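PDB 2VF7: excinuclease ABC, subunit A. from Deinococcus radiodurans, which binds DNA and probably hydrolyses ATP as a zinc-containing UvrA-family ABC protein, probably acting in DNA damage recognition for excision repair. Local coordinates for residues L505-V518 / G533-A547. The protein carries 1 engineered substitution. Residues are numbered along the deposited sequence; the frame is centred on the assembly and turned at random.
With ADP (adenosine-5'-diphosphate), chain D.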
loop_
_atom_site.group_PDB
_atom_site.type_symbol
_atom_site.label_atom_id
_atom_site.label_comp_id
_atom_site.label_asym_id
_atom_site.label_seq_id
_atom_site.Cartn_x
_atom_site.Cartn_y
_atom_site.Cartn_z
ATOM N N LEU A 505 -40.566 18.713 26.583
ATOM C CA LEU A 505 -40.343 18.242 25.213
ATOM C C LEU A 505 -41.425 17.200 24.901
ATOM O O LEU A 505 -41.352 16.044 25.344
ATOM C CB LEU A 505 -38.946 17.633 25.066
ATOM C CG LEU A 505 -38.016 17.896 23.868
ATOM C CD1 LEU A 505 -36.947 16.833 23.842
ATOM C CD2 LEU A 505 -38.714 17.933 22.523
ATOM N N ASN A 506 -42.440 17.639 24.158
ATOM C CA ASN A 506 -43.611 16.832 23.840
ATOM C C ASN A 506 -43.659 16.407 22.369
ATOM O O ASN A 506 -43.193 17.132 21.483
ATOM C CB ASN A 506 -44.886 17.607 24.193
ATOM C CG ASN A 506 -44.927 18.048 25.653
ATOM O OD1 ASN A 506 -44.888 17.219 26.570
ATOM N ND2 ASN A 506 -45.012 19.358 25.874
ATOM N N GLY A 507 -44.222 15.222 22.127
ATOM C CA GLY A 507 -44.477 14.712 20.775
ATOM C C GLY A 507 -43.220 14.413 19.989
ATOM O O GLY A 507 -43.128 14.734 18.801
ATOM N N VAL A 508 -42.258 13.788 20.666
ATOM C CA VAL A 508 -40.936 13.539 20.113
ATOM C C VAL A 508 -40.960 12.316 19.191
ATOM O O VAL A 508 -40.839 11.183 19.661
ATOM C CB VAL A 508 -39.877 13.344 21.252
ATOM C CG1 VAL A 508 -38.463 13.308 20.689
ATOM C CG2 VAL A 508 -39.991 14.442 22.302
ATOM N N THR A 509 -41.135 12.550 17.887
ATOM C CA THR A 509 -41.033 11.483 16.876
ATOM C C THR A 509 -39.662 11.535 16.188
ATOM O O THR A 509 -39.232 12.596 15.722
ATOM C CB THR A 509 -42.200 11.521 15.833
ATOM O OG1 THR A 509 -43.464 11.544 16.512
ATOM C CG2 THR A 509 -42.159 10.290 14.909
ATOM N N ARG A 510 -38.982 10.388 16.147
ATOM C CA ARG A 510 -37.582 10.289 15.695
ATOM C C ARG A 510 -37.046 8.875 15.957
ATOM O O ARG A 510 -37.033 8.404 17.106
ATOM C CB ARG A 510 -36.710 11.330 16.413
ATOM C CG ARG A 510 -35.371 11.635 15.757
ATOM C CD ARG A 510 -35.163 13.147 15.627
ATOM N NE ARG A 510 -33.882 13.470 14.991
ATOM C CZ ARG A 510 -33.626 14.592 14.316
ATOM N NH1 ARG A 510 -34.567 15.517 14.161
ATOM N NH2 ARG A 510 -32.420 14.784 13.784
ATOM N N ASN A 511 -36.625 8.202 14.886
ATOM C CA ASN A 511 -36.078 6.845 14.971
ATOM C C ASN A 511 -37.002 5.904 15.734
ATOM O O ASN A 511 -38.081 5.580 15.237
ATOM C CB ASN A 511 -34.671 6.858 15.581
ATOM C CG ASN A 511 -33.701 7.704 14.792
ATOM O OD1 ASN A 511 -33.958 8.046 13.643
ATOM N ND2 ASN A 511 -32.572 8.042 15.406
ATOM N N ASN A 512 -36.605 5.501 16.946
ATOM C CA ASN A 512 -37.420 4.580 17.771
ATOM C C ASN A 512 -38.367 5.214 18.816
ATOM O O ASN A 512 -39.020 4.500 19.584
ATOM C CB ASN A 512 -36.554 3.472 18.396
ATOM C CG ASN A 512 -35.731 3.949 19.577
ATOM O OD1 ASN A 512 -35.275 5.093 19.620
ATOM N ND2 ASN A 512 -35.509 3.054 20.532
ATOM N N LEU A 513 -38.446 6.545 18.822
ATOM C CA LEU A 513 -39.372 7.272 19.682
ATOM C C LEU A 513 -40.606 7.655 18.870
ATOM O O LEU A 513 -40.489 8.354 17.866
ATOM C CB LEU A 513 -38.713 8.543 20.236
ATOM C CG LEU A 513 -37.225 8.574 20.625
ATOM C CD1 LEU A 513 -36.835 9.973 21.028
ATOM C CD2 LEU A 513 -36.883 7.603 21.746
ATOM N N ASP A 514 -41.775 7.170 19.289
ATOM C CA ASP A 514 -43.059 7.609 18.742
ATOM C C ASP A 514 -43.360 8.933 19.448
ATOM O O ASP A 514 -42.421 9.632 19.838
ATOM C CB ASP A 514 -44.158 6.563 18.999
ATOM C CG ASP A 514 -45.175 6.470 17.849
ATOM O OD1 ASP A 514 -46.370 6.172 18.104
ATOM O OD2 ASP A 514 -44.776 6.691 16.679
ATOM N N ASN A 515 -44.630 9.291 19.625
ATOM C CA ASN A 515 -44.945 10.551 20.307
ATOM C C ASN A 515 -44.739 10.497 21.830
ATOM O O ASN A 515 -45.685 10.332 22.611
ATOM C CB ASN A 515 -46.322 11.131 19.899
ATOM C CG ASN A 515 -47.422 10.064 19.740
ATOM O OD1 ASN A 515 -47.152 8.891 19.456
ATOM N ND2 ASN A 515 -48.677 10.491 19.895
ATOM N N LEU A 516 -43.473 10.643 22.215
ATOM C CA LEU A 516 -43.002 10.593 23.596
ATOM C C LEU A 516 -42.939 11.983 24.217
ATOM O O LEU A 516 -42.382 12.898 23.628
ATOM C CB LEU A 516 -41.602 9.956 23.640
ATOM C CG LEU A 516 -40.765 10.090 24.918
ATOM C CD1 LEU A 516 -41.237 9.113 25.982
ATOM C CD2 LEU A 516 -39.284 9.889 24.629
ATOM N N ASP A 517 -43.513 12.117 25.411
ATOM C CA ASP A 517 -43.501 13.365 26.193
ATOM C C ASP A 517 -42.602 13.225 27.432
ATOM O O ASP A 517 -42.766 12.292 28.228
ATOM C CB ASP A 517 -44.924 13.745 26.637
ATOM C CG ASP A 517 -45.949 13.688 25.500
ATOM O OD1 ASP A 517 -47.160 13.630 25.801
ATOM O OD2 ASP A 517 -45.567 13.704 24.311
ATOM N N VAL A 518 -41.682 14.168 27.601
ATOM C CA VAL A 518 -40.651 14.093 28.643
ATOM C C VAL A 518 -40.401 15.478 29.289
ATOM O O VAL A 518 -40.572 16.522 28.638
ATOM C CB VAL A 518 -39.340 13.471 28.066
ATOM C CG1 VAL A 518 -38.592 14.468 27.222
ATOM C CG2 VAL A 518 -38.449 12.930 29.165
ATOM N N GLY A 533 -28.578 1.934 22.334
ATOM C CA GLY A 533 -29.646 1.849 21.339
ATOM C C GLY A 533 -31.037 2.115 21.888
ATOM O O GLY A 533 -32.026 1.921 21.182
ATOM N N SER A 534 -31.103 2.554 23.146
ATOM C CA SER A 534 -32.357 2.963 23.802
ATOM C C SER A 534 -32.995 4.169 23.147
ATOM O O SER A 534 -34.142 4.099 22.719
ATOM C CB SER A 534 -32.103 3.306 25.261
ATOM O OG SER A 534 -31.767 2.147 25.985
ATOM N N GLY A 535 -32.264 5.286 23.094
ATOM C CA GLY A 535 -32.789 6.520 22.515
ATOM C C GLY A 535 -32.374 7.803 23.209
ATOM O O GLY A 535 -32.858 8.871 22.873
ATOM N N LYS A 536 -31.466 7.693 24.170
ATOM C CA LYS A 536 -30.910 8.831 24.923
ATOM C C LYS A 536 -30.310 9.887 24.003
ATOM O O LYS A 536 -30.666 11.070 24.043
ATOM C CB LYS A 536 -29.801 8.324 25.862
ATOM C CG LYS A 536 -30.018 6.945 26.418
ATOM C CD LYS A 536 -28.910 6.601 27.367
ATOM C CE LYS A 536 -27.610 6.236 26.654
ATOM N NZ LYS A 536 -27.725 4.886 26.043
ATOM N N SER A 537 -29.372 9.440 23.179
ATOM C CA SER A 537 -28.786 10.251 22.139
ATOM C C SER A 537 -29.832 10.817 21.162
ATOM O O SER A 537 -29.731 11.979 20.749
ATOM C CB SER A 537 -27.665 9.451 21.448
ATOM O OG SER A 537 -27.526 9.781 20.084
ATOM N N THR A 538 -30.842 10.014 20.825
ATOM C CA THR A 538 -31.949 10.441 19.956
ATOM C C THR A 538 -32.836 11.483 20.633
ATOM O O THR A 538 -33.320 12.400 19.975
ATOM C CB THR A 538 -32.819 9.242 19.484
ATOM O OG1 THR A 538 -31.976 8.152 19.094
ATOM C CG2 THR A 538 -33.664 9.615 18.299
ATOM N N LEU A 539 -33.054 11.340 21.942
ATOM C CA LEU A 539 -33.819 12.312 22.727
ATOM C C LEU A 539 -33.041 13.597 23.013
ATOM O O LEU A 539 -33.544 14.691 22.773
ATOM C CB LEU A 539 -34.284 11.693 24.043
ATOM C CG LEU A 539 -35.116 12.548 25.012
ATOM C CD1 LEU A 539 -36.503 12.850 24.477
ATOM C CD2 LEU A 539 -35.216 11.863 26.357
ATOM N N VAL A 540 -31.809 13.454 23.511
ATOM C CA VAL A 540 -31.062 14.576 24.089
ATOM C C VAL A 540 -30.239 15.327 23.058
ATOM O O VAL A 540 -30.419 16.523 22.881
ATOM C CB VAL A 540 -30.147 14.114 25.253
ATOM C CG1 VAL A 540 -29.357 15.283 25.824
ATOM C CG2 VAL A 540 -30.967 13.427 26.348
ATOM N N SER A 541 -29.335 14.618 22.384
ATOM C CA SER A 541 -28.454 15.232 21.395
ATOM C C SER A 541 -29.189 15.632 20.123
ATOM O O SER A 541 -29.018 16.744 19.618
ATOM C CB SER A 541 -27.269 14.318 21.080
ATOM O OG SER A 541 -26.466 14.155 22.235
ATOM N N GLN A 542 -30.016 14.740 19.605
ATOM C CA GLN A 542 -30.738 15.037 18.373
ATOM C C GLN A 542 -32.002 15.861 18.606
ATOM O O GLN A 542 -32.060 17.005 18.202
ATOM C CB GLN A 542 -31.005 13.759 17.573
ATOM C CG GLN A 542 -29.715 12.982 17.246
ATOM C CD GLN A 542 -29.982 11.628 16.610
ATOM O OE1 GLN A 542 -30.885 11.488 15.773
ATOM N NE2 GLN A 542 -29.192 10.623 16.994
ATOM N N ALA A 543 -32.998 15.301 19.284
ATOM C CA ALA A 543 -34.313 15.952 19.408
ATOM C C ALA A 543 -34.324 17.212 20.261
ATOM O O ALA A 543 -34.830 18.246 19.828
ATOM C CB ALA A 543 -35.366 14.966 19.916
ATOM N N LEU A 544 -33.784 17.134 21.472
ATOM C CA LEU A 544 -33.784 18.291 22.350
ATOM C C LEU A 544 -33.076 19.443 21.659
ATOM O O LEU A 544 -33.695 20.460 21.367
ATOM C CB LEU A 544 -33.123 17.983 23.697
ATOM C CG LEU A 544 -33.086 19.153 24.697
ATOM C CD1 LEU A 544 -34.481 19.694 24.970
ATOM C CD2 LEU A 544 -32.432 18.762 25.998
ATOM N N VAL A 545 -31.793 19.248 21.365
ATOM C CA VAL A 545 -30.921 20.284 20.813
ATOM C C VAL A 545 -31.511 21.026 19.608
ATOM O O VAL A 545 -31.533 22.259 19.589
ATOM C CB VAL A 545 -29.516 19.708 20.480
ATOM C CG1 VAL A 545 -28.702 20.677 19.638
ATOM C CG2 VAL A 545 -28.777 19.391 21.751
ATOM N N ASP A 546 -31.987 20.303 18.601
ATOM C CA ASP A 546 -32.605 21.009 17.486
ATOM C C ASP A 546 -34.118 21.114 17.621
ATOM O O ASP A 546 -34.859 21.035 16.643
ATOM C CB ASP A 546 -32.122 20.530 16.101
ATOM C CG ASP A 546 -32.140 19.023 15.939
ATOM O OD1 ASP A 546 -33.255 18.459 15.827
ATOM O OD2 ASP A 546 -31.033 18.424 15.877
ATOM N N ALA A 547 -34.563 21.290 18.859
ATOM C CA ALA A 547 -35.864 21.876 19.131
ATOM C C ALA A 547 -35.611 23.281 19.662
ATOM O O ALA A 547 -36.210 24.240 19.182
ATOM C CB ALA A 547 -36.663 21.038 20.129
HETATM P PB ADP D . -28.419 5.355 22.380
HETATM O O1B ADP D . -27.312 4.368 22.116
HETATM O O2B ADP D . -28.061 6.808 22.235
HETATM O O3B ADP D . -29.142 5.025 23.657
HETATM P PA ADP D . -29.760 6.071 19.907
HETATM O O1A ADP D . -28.765 5.769 18.833
HETATM O O2A ADP D . -29.985 7.477 20.364
HETATM O O3A ADP D . -29.506 5.126 21.195
HETATM O "O5'" ADP D . -31.169 5.581 19.287
HETATM C "C5'" ADP D . -31.528 4.205 19.243
HETATM C "C4'" ADP D . -32.280 3.822 17.979
HETATM O "O4'" ADP D . -32.262 4.873 17.016
HETATM C "C3'" ADP D . -31.556 2.651 17.341
HETATM O "O3'" ADP D . -32.509 1.739 16.798
HETATM C "C2'" ADP D . -30.726 3.281 16.239
HETATM O "O2'" ADP D . -30.399 2.378 15.173
HETATM C "C1'" ADP D . -31.594 4.450 15.812
HETATM N N9 ADP D . -30.760 5.533 15.236
HETATM C C8 ADP D . -30.035 6.435 15.939
HETATM N N7 ADP D . -29.389 7.301 15.125
HETATM C C5 ADP D . -29.699 6.939 13.860
HETATM C C6 ADP D . -29.355 7.424 12.499
HETATM N N6 ADP D . -28.529 8.489 12.344
HETATM N N1 ADP D . -29.889 6.777 11.434
HETATM C C2 ADP D . -30.706 5.708 11.579
HETATM N N3 ADP D . -31.062 5.214 12.786
HETATM C C4 ADP D . -30.601 5.775 13.939
#
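Leu-539 is at the centre of the apolar contact between the hairpin 505-518 and the helix that begins at Lys-536. Its CG lies anti to the backbone N (chi1 -179°), which sends CD1 in among Leu-505, Val-508, Leu-516 and Val-518. It meets Val-518 CG1 tip to tip, CD1 to CG1 3.8 Å. One turn on, Ala-543 CB packs against Val-508 CG1 at 3.6 Å. Leu-505 CD1 lies over the backbone at Leu-544, 3.8 Å from its CA.

One hydrogen bond joins the segments: Asn-512 ND2 gives a nearly straight bond to Ser-534 O (2.8 Å, 167°). The donor stands above the carbonyl plane. The same nitrogen also bonds Gly-810 O, so two carbonyls hold this amide.

Arg-510 runs past Thr-538, CG to CG2 3.7 Å. Gln-542 OE1 lies at its guanidinium edge. NH1 is 3.6 Å from Asp-546 OD1, a long salt bridge of charges only; the oxygen lies well out of the guanidinium plane.

At the nucleotide, Asn-511 ND2 lies 3.1 Å from C8 of ADP. Gly-533 N and Lys-536 NZ donate hydrogen bonds to the beta-phosphate, and Thr-538 OG1 to the alpha-phosphate. This is the end of a Walker A P-loop and the helix that follows it, packed against the beta hairpin of an ABC ATPase.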